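Local coordinates for putative lipoprotein YerB (Bacillus subtilis, PDB 2PSB) that is of unknown function but is predicted to be a membrane-anchored lipoprotein and interacts with PcrA, at residues E57-T65 against Y188-Y199. Sequence-based numbering, arbitrary orientation.
Sequences EALAEGQIT and YGTNNVTNLVEY
T65 sets its methyl over one face of the Y188 ring. T65 CG2 lies 3.5 Å from the centroid of the Y188 ring and 10° off the normal, a CH-pi contact. L59 CD2 comes obliquely to the same ring, 3.9 Å from Y188 CD2. Near the turn that follows strand 54-59, Q63 CG packs on V193 CG2 at 3.4 Å.

The polar side centres on E57. Its chain runs out extended, with CG anti to the backbone N (chi1 177°), and this carries the carboxylate in among Y188, V197 and Y199. E57 OE1 lies 3.7 Å from V197 CG2. On its anti lone pair E57 OE1 takes a 2.8 Å hydrogen bond from T65 OG1, which also bonds N39. OE2 forms a salt bridge with R210. Y188 OH bonds I297 O and N296, and Y199 OH bonds N296 and R210.

The hairpin of strands 54-59 and 65-71, with a type II' turn from E61 to I64 at its tip and a classic bulge at A60 and E61, packs on the 188-195 loop and the start of strand 196-202. The decided contacts between them are CH-pi and apolar packing. R210 offsets the charge of the buried E57 carboxylate and probably favours its ionised form, while the T65 hydroxyl gives OE1 a hydrogen bond.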
# COMPACT_ATOMS: atom_id res chain seq x y z
N GLU A 57 3.54 -2.05 1.75
CA GLU A 57 4.15 -1.95 3.06
C GLU A 57 5.65 -1.75 2.90
O GLU A 57 6.28 -2.40 2.07
CB GLU A 57 3.85 -3.22 3.88
CG GLU A 57 4.50 -3.28 5.26
CD GLU A 57 4.10 -4.54 6.04
OE1 GLU A 57 4.29 -4.55 7.27
OE2 GLU A 57 3.60 -5.51 5.42
N ALA A 58 6.20 -0.85 3.70
CA ALA A 58 7.64 -0.57 3.65
C ALA A 58 8.07 0.04 4.96
O ALA A 58 7.24 0.57 5.72
CB ALA A 58 7.97 0.38 2.47
N LEU A 59 9.37 -0.05 5.25
CA LEU A 59 9.90 0.50 6.49
C LEU A 59 9.77 2.00 6.45
O LEU A 59 10.01 2.63 5.43
CB LEU A 59 11.39 0.14 6.67
CG LEU A 59 11.71 -1.30 7.10
CD1 LEU A 59 13.20 -1.54 7.05
CD2 LEU A 59 11.18 -1.55 8.50
N ALA A 60 9.37 2.58 7.58
CA ALA A 60 9.22 4.02 7.70
C ALA A 60 9.99 4.50 8.94
O ALA A 60 11.15 4.88 8.85
CB ALA A 60 7.74 4.38 7.82
N GLU A 61 9.32 4.45 10.09
CA GLU A 61 9.90 4.88 11.36
C GLU A 61 10.66 3.74 12.06
O GLU A 61 10.05 2.78 12.54
CB GLU A 61 8.77 5.39 12.27
CG GLU A 61 9.20 6.19 13.50
CD GLU A 61 9.59 7.63 13.18
OE1 GLU A 61 9.60 8.45 14.12
OE2 GLU A 61 9.90 7.93 12.01
N GLY A 62 11.98 3.84 12.11
CA GLY A 62 12.77 2.80 12.76
C GLY A 62 12.51 1.42 12.20
O GLY A 62 12.72 1.18 11.01
N GLN A 63 12.07 0.50 13.05
CA GLN A 63 11.79 -0.85 12.58
C GLN A 63 10.29 -1.04 12.36
O GLN A 63 9.81 -2.17 12.28
CB GLN A 63 12.31 -1.89 13.58
CG GLN A 63 12.77 -3.18 12.92
CD GLN A 63 13.97 -2.97 12.00
OE1 GLN A 63 14.15 -3.70 11.03
NE2 GLN A 63 14.79 -1.97 12.31
N ILE A 64 9.56 0.07 12.28
CA ILE A 64 8.13 0.00 12.06
C ILE A 64 7.83 0.26 10.58
O ILE A 64 8.44 1.13 9.96
CB ILE A 64 7.39 1.05 12.93
CG1 ILE A 64 7.51 0.68 14.41
CG2 ILE A 64 5.90 1.14 12.52
CD1 ILE A 64 6.68 -0.53 14.84
N THR A 65 6.89 -0.51 10.04
CA THR A 65 6.51 -0.37 8.64
C THR A 65 5.26 0.49 8.53
O THR A 65 4.54 0.70 9.50
CB THR A 65 6.21 -1.71 7.98
OG1 THR A 65 5.17 -2.36 8.70
CG2 THR A 65 7.44 -2.59 7.94
N TYR A 188 10.58 -8.06 9.57
CA TYR A 188 11.16 -6.73 9.48
C TYR A 188 11.91 -6.39 10.76
O TYR A 188 12.82 -5.57 10.75
CB TYR A 188 10.07 -5.67 9.27
CG TYR A 188 9.51 -5.59 7.87
CD1 TYR A 188 8.23 -6.05 7.58
CD2 TYR A 188 10.26 -5.01 6.85
CE1 TYR A 188 7.70 -5.92 6.29
CE2 TYR A 188 9.74 -4.88 5.56
CZ TYR A 188 8.47 -5.33 5.29
OH TYR A 188 7.96 -5.14 4.02
N GLY A 189 11.54 -7.04 11.86
CA GLY A 189 12.18 -6.78 13.13
C GLY A 189 13.68 -7.04 13.15
O GLY A 189 14.23 -7.61 12.22
N THR A 190 14.34 -6.59 14.22
CA THR A 190 15.78 -6.79 14.37
C THR A 190 16.10 -7.50 15.69
O THR A 190 15.23 -8.13 16.30
CB THR A 190 16.53 -5.44 14.35
OG1 THR A 190 17.95 -5.68 14.32
CG2 THR A 190 16.21 -4.62 15.59
N ASN A 191 17.35 -7.39 16.12
CA ASN A 191 17.83 -8.02 17.35
C ASN A 191 16.91 -7.96 18.56
O ASN A 191 16.69 -8.97 19.22
CB ASN A 191 19.19 -7.43 17.72
CG ASN A 191 20.33 -8.03 16.91
OD1 ASN A 191 20.38 -7.89 15.68
ND2 ASN A 191 21.24 -8.70 17.60
N ASN A 192 16.37 -6.78 18.86
CA ASN A 192 15.49 -6.65 20.02
C ASN A 192 14.02 -6.44 19.64
O ASN A 192 13.12 -6.96 20.31
CB ASN A 192 15.99 -5.52 20.93
CG ASN A 192 16.31 -4.24 20.17
OD1 ASN A 192 16.94 -4.28 19.11
ND2 ASN A 192 15.90 -3.10 20.72
N VAL A 193 13.78 -5.68 18.57
CA VAL A 193 12.41 -5.44 18.13
C VAL A 193 11.98 -6.49 17.12
O VAL A 193 12.79 -6.98 16.32
CB VAL A 193 12.26 -4.04 17.49
CG1 VAL A 193 12.65 -2.97 18.50
CG2 VAL A 193 13.12 -3.94 16.25
N THR A 194 10.70 -6.83 17.15
CA THR A 194 10.16 -7.82 16.23
C THR A 194 8.99 -7.24 15.42
O THR A 194 8.22 -6.41 15.93
CB THR A 194 9.68 -9.08 17.01
OG1 THR A 194 9.33 -10.12 16.08
CG2 THR A 194 8.49 -8.75 17.88
N ASN A 195 8.90 -7.65 14.16
CA ASN A 195 7.84 -7.21 13.25
C ASN A 195 7.71 -8.33 12.23
O ASN A 195 8.41 -8.35 11.22
CB ASN A 195 8.25 -5.89 12.58
CG ASN A 195 7.10 -5.23 11.82
OD1 ASN A 195 7.26 -4.13 11.29
ND2 ASN A 195 5.95 -5.89 11.78
N LEU A 196 6.81 -9.27 12.51
CA LEU A 196 6.59 -10.44 11.66
C LEU A 196 5.26 -10.39 10.92
O LEU A 196 4.20 -10.23 11.52
CB LEU A 196 6.65 -11.71 12.51
CG LEU A 196 6.34 -13.06 11.84
CD1 LEU A 196 7.44 -13.41 10.84
CD2 LEU A 196 6.22 -14.14 12.91
N VAL A 197 5.33 -10.55 9.60
CA VAL A 197 4.16 -10.56 8.73
C VAL A 197 4.07 -11.94 8.07
O VAL A 197 5.07 -12.49 7.63
CB VAL A 197 4.28 -9.46 7.62
CG1 VAL A 197 3.07 -9.52 6.70
CG2 VAL A 197 4.37 -8.09 8.27
N GLU A 198 2.87 -12.49 8.00
CA GLU A 198 2.69 -13.81 7.41
C GLU A 198 1.50 -13.81 6.46
O GLU A 198 0.49 -13.15 6.72
CB GLU A 198 2.47 -14.86 8.50
CG GLU A 198 3.18 -14.56 9.82
CD GLU A 198 2.94 -15.62 10.89
OE1 GLU A 198 3.09 -15.32 12.09
OE2 GLU A 198 2.60 -16.77 10.52
N TYR A 199 1.62 -14.54 5.36
CA TYR A 199 0.54 -14.64 4.40
C TYR A 199 0.24 -16.12 4.22
O TYR A 199 1.11 -16.92 3.87
CB TYR A 199 0.93 -13.99 3.06
CG TYR A 199 1.18 -12.49 3.15
CD1 TYR A 199 2.46 -11.99 3.37
CD2 TYR A 199 0.13 -11.58 3.04
CE1 TYR A 199 2.69 -10.62 3.49
CE2 TYR A 199 0.35 -10.20 3.17
CZ TYR A 199 1.63 -9.73 3.39
OH TYR A 199 1.86 -8.39 3.53